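Local structure of Peptidase_M23 domain-containing protein (Enterococcus faecalis, 6SMK) at residues Gly39-Val50 and Asp88-Val99. The protein is a prophage-encoded zinc metallopeptidase of family M23, this chain being its catalytic domain, which probably cleaves peptide bonds of bacterial peptidoglycan as a D,L-endopeptidase. The protein carries 1 engineered substitution. Residues are numbered along the deposited sequence; the frame is centred on the assembly and turned at random.
Sequences GTPIPAQYPGLV and DKVKAGQIVGDV
Residues 39-50 and 88-99 run antiparallel and pair in two patches, strand 41-43 with strand 95-99, whose N-to-C directions make 141°, and Gly48-Val50 with Asp88-Val90. Ile42 faces both Val96 and Gly97, a classic beta bulge: its N donates to Gly97 O (2.8 Å) and its O accepts Val96 N; Gly39 N to Val99 O and Val99 N to Thr40 O extend the pairing. Ala44 binds the type II turn Lys91-Gln94, its N to Gln94 O and its O to Gly93 N. Gly48 and Val90 then exchange N-H and C=O, Val90 N to Gly48 O at 2.9 Å and 177°. Both segments belong to the antiparallel sheet of the M23 fold, where strand 72-82 flanks 95-99; the zinc ion lies about 12 Å from the Ile42 side chain. Ile42 is buried against Tyr76 and Val110: its side chain crosses that of Val99 at about a right angle, CD1 to CG2 3.7 Å, while CG2, anti to the backbone N, reaches Val96 CG2 (3.8 Å). Ala44 CB abuts Val96 CG1 (3.6 Å). On the other face Ile95 spans two prolines, CG1 against Pro41 CB and CD1 against Pro43 CB (3.8 Å), and Asp98 OD1 forms a salt bridge with Arg83.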
# COMPACT_ATOMS: atom_id res chain seq x y z
N GLY A 39 10.37 10.64 0.14
CA GLY A 39 9.93 11.85 -0.49
C GLY A 39 9.36 11.65 -1.87
O GLY A 39 8.66 12.54 -2.39
N THR A 40 9.67 10.52 -2.49
CA THR A 40 9.05 10.16 -3.74
C THR A 40 7.53 10.16 -3.58
O THR A 40 7.01 9.53 -2.67
CB THR A 40 9.52 8.81 -4.22
OG1 THR A 40 10.96 8.77 -4.27
CG2 THR A 40 8.92 8.53 -5.58
N PRO A 41 6.82 10.88 -4.42
CA PRO A 41 5.35 10.90 -4.35
C PRO A 41 4.74 9.58 -4.81
O PRO A 41 5.12 9.03 -5.84
CB PRO A 41 4.99 12.04 -5.29
CG PRO A 41 6.16 12.18 -6.21
CD PRO A 41 7.35 11.83 -5.41
N ILE A 42 3.77 9.11 -4.03
CA ILE A 42 3.08 7.85 -4.29
C ILE A 42 1.83 8.15 -5.12
O ILE A 42 0.86 8.70 -4.57
CB ILE A 42 2.63 7.17 -2.99
CG1 ILE A 42 3.80 6.86 -2.05
CG2 ILE A 42 1.78 5.96 -3.30
CD1 ILE A 42 4.29 5.49 -2.15
N PRO A 43 1.77 7.74 -6.38
CA PRO A 43 0.52 7.92 -7.13
C PRO A 43 -0.41 6.73 -6.94
O PRO A 43 -0.00 5.57 -6.95
CB PRO A 43 1.02 8.03 -8.58
CG PRO A 43 2.30 7.24 -8.59
CD PRO A 43 2.88 7.29 -7.23
N ALA A 44 -1.69 7.05 -6.70
CA ALA A 44 -2.69 6.03 -6.45
C ALA A 44 -2.85 5.13 -7.66
O ALA A 44 -2.97 5.61 -8.79
CB ALA A 44 -4.02 6.68 -6.10
N GLN A 45 -2.88 3.82 -7.42
CA GLN A 45 -2.96 2.85 -8.50
C GLN A 45 -4.37 2.71 -9.06
O GLN A 45 -4.54 2.50 -10.27
CB GLN A 45 -2.47 1.50 -7.99
CG GLN A 45 -1.02 1.52 -7.63
CD GLN A 45 -0.18 2.10 -8.72
OE1 GLN A 45 -0.04 1.51 -9.79
NE2 GLN A 45 0.36 3.28 -8.48
N TYR A 46 -5.38 2.81 -8.21
CA TYR A 46 -6.76 2.67 -8.65
C TYR A 46 -7.58 3.79 -8.03
O TYR A 46 -7.25 4.28 -6.94
CB TYR A 46 -7.31 1.29 -8.25
CG TYR A 46 -6.55 0.18 -8.94
CD1 TYR A 46 -5.40 -0.37 -8.38
CD2 TYR A 46 -6.95 -0.29 -10.18
CE1 TYR A 46 -4.69 -1.36 -9.03
CE2 TYR A 46 -6.25 -1.29 -10.83
CZ TYR A 46 -5.12 -1.82 -10.26
OH TYR A 46 -4.43 -2.80 -10.94
N PRO A 47 -8.63 4.24 -8.71
CA PRO A 47 -9.49 5.28 -8.12
C PRO A 47 -10.34 4.72 -7.01
O PRO A 47 -10.74 3.56 -7.03
CB PRO A 47 -10.36 5.72 -9.30
CG PRO A 47 -10.47 4.49 -10.11
CD PRO A 47 -9.13 3.81 -10.02
N GLY A 48 -10.65 5.58 -6.05
CA GLY A 48 -11.59 5.20 -5.01
C GLY A 48 -11.74 6.29 -3.98
O GLY A 48 -11.23 7.40 -4.13
N LEU A 49 -12.44 5.93 -2.90
CA LEU A 49 -12.74 6.81 -1.78
C LEU A 49 -11.75 6.57 -0.65
O LEU A 49 -11.53 5.42 -0.24
CB LEU A 49 -14.16 6.55 -1.29
CG LEU A 49 -14.57 7.17 0.04
CD1 LEU A 49 -14.86 8.65 -0.13
CD2 LEU A 49 -15.77 6.43 0.61
N VAL A 50 -11.13 7.64 -0.17
CA VAL A 50 -10.26 7.57 1.00
C VAL A 50 -11.15 7.44 2.23
O VAL A 50 -11.89 8.36 2.58
CB VAL A 50 -9.35 8.79 1.12
CG1 VAL A 50 -8.73 8.85 2.51
CG2 VAL A 50 -8.29 8.76 0.02
N ASP A 88 -11.62 12.21 0.68
CA ASP A 88 -11.11 12.52 -0.64
C ASP A 88 -11.54 11.45 -1.64
O ASP A 88 -11.38 10.25 -1.40
CB ASP A 88 -9.58 12.63 -0.60
CG ASP A 88 -9.08 13.96 -0.01
OD1 ASP A 88 -9.90 14.71 0.57
OD2 ASP A 88 -7.87 14.25 -0.13
N LYS A 89 -12.14 11.89 -2.74
CA LYS A 89 -12.29 11.03 -3.91
C LYS A 89 -11.02 11.17 -4.73
O LYS A 89 -10.66 12.28 -5.13
CB LYS A 89 -13.51 11.42 -4.73
CG LYS A 89 -14.81 11.47 -3.95
CD LYS A 89 -15.83 10.51 -4.55
CE LYS A 89 -17.24 10.78 -4.03
NZ LYS A 89 -18.28 10.19 -4.93
N VAL A 90 -10.31 10.07 -4.96
CA VAL A 90 -9.03 10.18 -5.65
C VAL A 90 -9.07 9.37 -6.94
O VAL A 90 -9.79 8.37 -7.05
CB VAL A 90 -7.84 9.74 -4.76
CG1 VAL A 90 -7.92 10.43 -3.41
CG2 VAL A 90 -7.80 8.25 -4.61
N LYS A 91 -8.31 9.85 -7.92
CA LYS A 91 -8.16 9.18 -9.20
C LYS A 91 -6.81 8.50 -9.28
O LYS A 91 -5.89 8.78 -8.51
CB LYS A 91 -8.32 10.14 -10.39
CG LYS A 91 -9.13 11.40 -10.11
CD LYS A 91 -9.76 11.90 -11.41
CE LYS A 91 -10.10 13.38 -11.35
NZ LYS A 91 -11.10 13.75 -12.40
N ALA A 92 -6.70 7.57 -10.23
CA ALA A 92 -5.45 6.87 -10.41
C ALA A 92 -4.38 7.86 -10.84
O ALA A 92 -4.58 8.67 -11.75
CB ALA A 92 -5.62 5.75 -11.44
N GLY A 93 -3.24 7.82 -10.17
CA GLY A 93 -2.19 8.75 -10.50
C GLY A 93 -2.23 10.02 -9.70
O GLY A 93 -1.29 10.82 -9.80
N GLN A 94 -3.28 10.25 -8.93
CA GLN A 94 -3.25 11.31 -7.95
C GLN A 94 -2.26 10.92 -6.85
O GLN A 94 -2.20 9.76 -6.44
CB GLN A 94 -4.65 11.52 -7.38
CG GLN A 94 -4.80 12.75 -6.53
CD GLN A 94 -6.23 12.94 -6.10
OE1 GLN A 94 -7.16 12.42 -6.74
NE2 GLN A 94 -6.43 13.68 -5.02
N ILE A 95 -1.46 11.88 -6.40
CA ILE A 95 -0.44 11.60 -5.41
C ILE A 95 -1.09 11.58 -4.03
O ILE A 95 -1.61 12.61 -3.57
CB ILE A 95 0.71 12.61 -5.47
CG1 ILE A 95 1.79 12.15 -6.44
CG2 ILE A 95 1.39 12.70 -4.13
CD1 ILE A 95 1.32 11.76 -7.78
N VAL A 96 -1.04 10.43 -3.36
CA VAL A 96 -1.67 10.25 -2.05
C VAL A 96 -0.70 10.44 -0.88
O VAL A 96 -1.16 10.49 0.28
CB VAL A 96 -2.33 8.86 -1.94
CG1 VAL A 96 -3.25 8.63 -3.12
CG2 VAL A 96 -1.27 7.76 -1.85
N GLY A 97 0.60 10.52 -1.13
CA GLY A 97 1.57 10.58 -0.05
C GLY A 97 2.97 10.61 -0.63
O GLY A 97 3.17 10.68 -1.85
N ASP A 98 3.95 10.56 0.28
CA ASP A 98 5.37 10.53 -0.05
C ASP A 98 6.00 9.29 0.57
O ASP A 98 5.67 8.92 1.71
CB ASP A 98 6.12 11.79 0.45
CG ASP A 98 5.61 13.09 -0.18
OD1 ASP A 98 4.92 13.03 -1.22
OD2 ASP A 98 5.91 14.18 0.36
N VAL A 99 6.92 8.66 -0.15
CA VAL A 99 7.58 7.46 0.37
C VAL A 99 8.25 7.78 1.70
O VAL A 99 8.82 8.86 1.90
CB VAL A 99 8.61 6.91 -0.63
CG1 VAL A 99 9.55 5.89 0.04
CG2 VAL A 99 7.93 6.30 -1.84